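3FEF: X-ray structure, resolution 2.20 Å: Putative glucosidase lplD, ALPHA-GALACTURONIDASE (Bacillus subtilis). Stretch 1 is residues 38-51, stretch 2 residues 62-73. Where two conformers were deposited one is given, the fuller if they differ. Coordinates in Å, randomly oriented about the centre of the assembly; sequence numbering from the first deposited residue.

Stretch 1 (38-51) LYDLDFEAAQKNEV
Stretch 2 62-73: RYEAVSTLKKAL

The first stretch ends a strand at Leu38 and Tyr39, turns through Asp40 to Asp42, and enters a helix at Phe43. The second enters as a strand already under way at Arg62, then begins a helix at Leu69 after Thr68 at the N-cap. The strands are parallel, with Leu38 beside Ala65 (CA to CA 4.6 Å). The helix 43-51 returns nearly antiparallel to strand 62-66, at 168°, with the axes 7.0 Å apart at closest.

Two backbone hydrogen bonds fix the register. Leu38 N donates to Glu64 O at 2.9 Å, and Val66 N donates to Leu38 O at 2.9 Å. Both are nearly straight. Ala65 CA adds a CA-H...O contact to Leu38 O at 3.5 Å.

Ala65 N is satisfied by a side chain. Ala65 N donates to Glu50 OE1 at 2.9 Å. Glu50 CB points sideways, but chi1 and chi2 are both t (170° and -151°) and chi3 is -78°, so the carboxylate reaches the strand.

Ala65 CB faces the helix. Ala65 CB lies 4.0 Å from Ala46 CB and 3.8 Å from Phe43 CZ. The methyl groups of Ala46 and Ala65 let helix and strand approach closely. Leu38, m at chi1 and t at chi2, shares this face and brings CD1 to 4.3 Å from Tyr63 CD2.

Tyr39 and Val66 occupy the other face, Tyr39 CB lying 4.1 Å from Val66 CG2. Tyr39 has chi1 t (173°) and chi2 84°. Leu69 N lies over one ring face, 3.5 Å from Tyr39 CE1; Ser67 O is at the edge, 3.3 Å from the same CE1. Tyr39 CB also meets Ala72 CB at 3.9 Å.

Within the turn, Asp42 N donates to Asp40 OD1 at 2.9 Å. Asp42 OD1 caps the helix, accepting from Ala45 N at 3.2 Å. The contact buries 643 Å² in total.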

# COMPACT_ATOMS: atom_id res chain seq x y z
N LEU A 38 14.05 34.16 -21.70
CA LEU A 38 15.31 33.63 -21.17
C LEU A 38 15.68 34.27 -19.83
O LEU A 38 15.90 35.48 -19.75
CB LEU A 38 16.44 33.86 -22.18
CG LEU A 38 16.33 33.24 -23.58
CD1 LEU A 38 17.39 33.82 -24.50
CD2 LEU A 38 16.46 31.73 -23.53
N TYR A 39 15.74 33.48 -18.77
CA TYR A 39 16.18 34.01 -17.49
C TYR A 39 17.43 33.31 -16.99
O TYR A 39 17.54 32.08 -17.05
CB TYR A 39 15.08 33.92 -16.44
CG TYR A 39 15.58 34.32 -15.07
CD1 TYR A 39 15.62 35.66 -14.70
CD2 TYR A 39 16.03 33.36 -14.17
CE1 TYR A 39 16.10 36.03 -13.46
CE2 TYR A 39 16.52 33.73 -12.92
CZ TYR A 39 16.54 35.07 -12.57
OH TYR A 39 17.01 35.45 -11.33
N ASP A 40 18.37 34.10 -16.48
CA ASP A 40 19.64 33.57 -15.99
C ASP A 40 20.29 34.57 -15.04
O ASP A 40 20.29 35.77 -15.31
CB ASP A 40 20.57 33.27 -17.16
CG ASP A 40 21.71 32.32 -16.78
OD1 ASP A 40 22.41 32.60 -15.78
OD2 ASP A 40 21.89 31.30 -17.48
N LEU A 41 20.84 34.08 -13.94
CA LEU A 41 21.54 34.95 -13.00
C LEU A 41 22.57 35.77 -13.76
O LEU A 41 22.77 36.95 -13.47
CB LEU A 41 22.23 34.12 -11.91
CG LEU A 41 21.31 33.33 -10.98
CD1 LEU A 41 22.11 32.49 -9.98
CD2 LEU A 41 20.34 34.28 -10.25
N ASP A 42 23.20 35.15 -14.75
CA ASP A 42 24.16 35.84 -15.59
C ASP A 42 23.47 36.40 -16.84
O ASP A 42 23.33 35.70 -17.86
CB ASP A 42 25.27 34.88 -16.00
CG ASP A 42 26.23 35.50 -17.02
OD1 ASP A 42 25.97 36.63 -17.47
OD2 ASP A 42 27.23 34.85 -17.37
N PHE A 43 23.02 37.64 -16.76
CA PHE A 43 22.19 38.22 -17.81
C PHE A 43 22.94 38.34 -19.12
O PHE A 43 22.35 38.29 -20.20
CB PHE A 43 21.65 39.59 -17.39
CG PHE A 43 20.75 40.22 -18.42
CD1 PHE A 43 21.28 40.97 -19.46
CD2 PHE A 43 19.38 40.06 -18.34
CE1 PHE A 43 20.44 41.55 -20.40
CE2 PHE A 43 18.54 40.64 -19.28
CZ PHE A 43 19.07 41.39 -20.31
N GLU A 44 24.26 38.48 -19.02
CA GLU A 44 25.08 38.65 -20.21
C GLU A 44 24.96 37.43 -21.10
O GLU A 44 24.87 37.55 -22.32
CB GLU A 44 26.54 38.85 -19.82
CG GLU A 44 27.41 39.28 -20.96
CD GLU A 44 28.89 39.33 -20.59
OE1 GLU A 44 29.22 39.11 -19.40
OE2 GLU A 44 29.71 39.60 -21.48
N ALA A 45 24.96 36.25 -20.50
CA ALA A 45 24.83 35.02 -21.29
C ALA A 45 23.42 34.92 -21.87
O ALA A 45 23.24 34.52 -23.02
CB ALA A 45 25.16 33.80 -20.43
N ALA A 46 22.40 35.27 -21.09
CA ALA A 46 21.04 35.17 -21.59
C ALA A 46 20.87 36.11 -22.78
O ALA A 46 20.23 35.76 -23.77
CB ALA A 46 20.04 35.50 -20.48
N GLN A 47 21.47 37.30 -22.68
CA GLN A 47 21.35 38.31 -23.73
C GLN A 47 21.95 37.81 -25.03
O GLN A 47 21.41 38.03 -26.12
CB GLN A 47 22.03 39.62 -23.28
CG GLN A 47 21.68 40.84 -24.13
CD GLN A 47 22.28 42.13 -23.59
OE1 GLN A 47 23.42 42.14 -23.12
NE2 GLN A 47 21.52 43.21 -23.65
N LYS A 48 23.07 37.11 -24.92
CA LYS A 48 23.71 36.50 -26.08
C LYS A 48 22.88 35.38 -26.72
O LYS A 48 22.82 35.27 -27.95
CB LYS A 48 25.10 36.01 -25.70
CG LYS A 48 26.08 37.15 -25.46
CD LYS A 48 27.40 36.63 -24.94
CE LYS A 48 28.31 37.78 -24.57
NZ LYS A 48 29.64 37.28 -24.14
N ASN A 49 22.27 34.53 -25.91
CA ASN A 49 21.33 33.56 -26.43
C ASN A 49 20.12 34.23 -27.07
O ASN A 49 19.49 33.69 -27.98
CB ASN A 49 20.88 32.60 -25.33
CG ASN A 49 21.79 31.41 -25.20
OD1 ASN A 49 22.50 31.07 -26.14
ND2 ASN A 49 21.79 30.77 -24.03
N GLU A 50 19.77 35.40 -26.57
CA GLU A 50 18.64 36.11 -27.14
C GLU A 50 18.97 36.56 -28.56
O GLU A 50 18.13 36.47 -29.45
CB GLU A 50 18.26 37.30 -26.28
CG GLU A 50 17.26 38.21 -26.93
CD GLU A 50 17.41 39.64 -26.46
OE1 GLU A 50 16.94 39.96 -25.35
OE2 GLU A 50 18.00 40.44 -27.22
N VAL A 51 20.19 37.02 -28.78
CA VAL A 51 20.60 37.52 -30.09
C VAL A 51 20.79 36.36 -31.08
O VAL A 51 20.33 36.41 -32.21
CB VAL A 51 21.91 38.37 -30.01
CG1 VAL A 51 22.41 38.74 -31.40
CG2 VAL A 51 21.68 39.62 -29.16
N ARG A 62 10.34 34.23 -31.04
CA ARG A 62 10.97 35.45 -30.58
C ARG A 62 11.57 35.24 -29.19
O ARG A 62 10.87 34.82 -28.25
CB ARG A 62 9.98 36.61 -30.58
CG ARG A 62 10.42 37.84 -29.77
CD ARG A 62 10.13 39.12 -30.53
NE ARG A 62 9.24 40.05 -29.81
CZ ARG A 62 8.83 41.22 -30.31
NH1 ARG A 62 9.21 41.60 -31.53
NH2 ARG A 62 8.02 42.01 -29.60
N TYR A 63 12.86 35.52 -29.06
CA TYR A 63 13.56 35.35 -27.81
C TYR A 63 13.73 36.69 -27.12
O TYR A 63 13.96 37.69 -27.78
CB TYR A 63 14.93 34.74 -28.07
CG TYR A 63 14.85 33.32 -28.55
CD1 TYR A 63 14.60 33.02 -29.89
CD2 TYR A 63 14.99 32.26 -27.65
CE1 TYR A 63 14.52 31.71 -30.32
CE2 TYR A 63 14.91 30.95 -28.08
CZ TYR A 63 14.68 30.69 -29.41
OH TYR A 63 14.60 29.38 -29.82
N GLU A 64 13.60 36.70 -25.80
CA GLU A 64 13.84 37.89 -25.00
C GLU A 64 14.55 37.52 -23.69
O GLU A 64 14.00 36.76 -22.87
CB GLU A 64 12.51 38.60 -24.71
CG GLU A 64 12.65 40.02 -24.18
CD GLU A 64 11.46 40.49 -23.33
OE1 GLU A 64 10.38 39.84 -23.34
OE2 GLU A 64 11.61 41.53 -22.63
N ALA A 65 15.76 38.05 -23.47
CA ALA A 65 16.40 37.96 -22.14
C ALA A 65 15.68 38.83 -21.12
O ALA A 65 15.51 40.02 -21.34
CB ALA A 65 17.85 38.37 -22.23
N VAL A 66 15.25 38.25 -20.01
CA VAL A 66 14.53 38.99 -18.97
C VAL A 66 15.28 38.92 -17.64
O VAL A 66 16.08 38.01 -17.42
CB VAL A 66 13.09 38.46 -18.77
CG1 VAL A 66 12.26 38.61 -20.05
CG2 VAL A 66 13.12 37.01 -18.30
N SER A 67 15.01 39.87 -16.76
CA SER A 67 15.86 40.11 -15.60
C SER A 67 15.42 39.40 -14.34
O SER A 67 16.20 39.30 -13.40
CB SER A 67 15.94 41.61 -15.31
OG SER A 67 14.63 42.14 -15.21
N THR A 68 14.19 38.91 -14.30
CA THR A 68 13.71 38.22 -13.11
C THR A 68 12.86 36.99 -13.43
O THR A 68 12.29 36.89 -14.53
CB THR A 68 12.88 39.16 -12.23
OG1 THR A 68 11.72 39.55 -12.95
CG2 THR A 68 13.69 40.40 -11.84
N LEU A 69 12.77 36.06 -12.47
CA LEU A 69 11.98 34.85 -12.57
C LEU A 69 10.52 35.18 -12.86
O LEU A 69 9.89 34.58 -13.75
CB LEU A 69 12.02 34.09 -11.25
CG LEU A 69 12.98 32.93 -10.97
CD1 LEU A 69 12.78 32.43 -9.55
CD2 LEU A 69 12.77 31.79 -11.98
N LYS A 70 9.97 36.10 -12.08
CA LYS A 70 8.58 36.48 -12.21
C LYS A 70 8.23 36.86 -13.65
O LYS A 70 7.20 36.47 -14.16
CB LYS A 70 8.25 37.65 -11.28
CG LYS A 70 6.93 38.34 -11.60
CD LYS A 70 6.64 39.42 -10.57
CE LYS A 70 5.17 39.80 -10.55
NZ LYS A 70 4.95 40.89 -9.56
N LYS A 71 9.09 37.64 -14.29
CA LYS A 71 8.84 38.06 -15.65
C LYS A 71 8.94 36.89 -16.63
O LYS A 71 8.14 36.78 -17.55
CB LYS A 71 9.81 39.17 -16.03
CG LYS A 71 9.14 40.45 -16.55
CD LYS A 71 9.97 41.69 -16.18
CE LYS A 71 11.47 41.37 -16.19
NZ LYS A 71 12.31 42.43 -15.55
N ALA A 72 9.92 36.02 -16.43
CA ALA A 72 10.03 34.81 -17.23
C ALA A 72 8.76 33.96 -17.13
O ALA A 72 8.24 33.50 -18.14
CB ALA A 72 11.24 33.99 -16.82
N LEU A 73 8.25 33.80 -15.91
CA LEU A 73 7.19 32.84 -15.64
C LEU A 73 5.79 33.32 -16.02
O LEU A 73 4.94 32.54 -16.41
CB LEU A 73 7.23 32.40 -14.17
CG LEU A 73 8.48 31.65 -13.68
CD1 LEU A 73 8.38 31.38 -12.20
CD2 LEU A 73 8.72 30.32 -14.41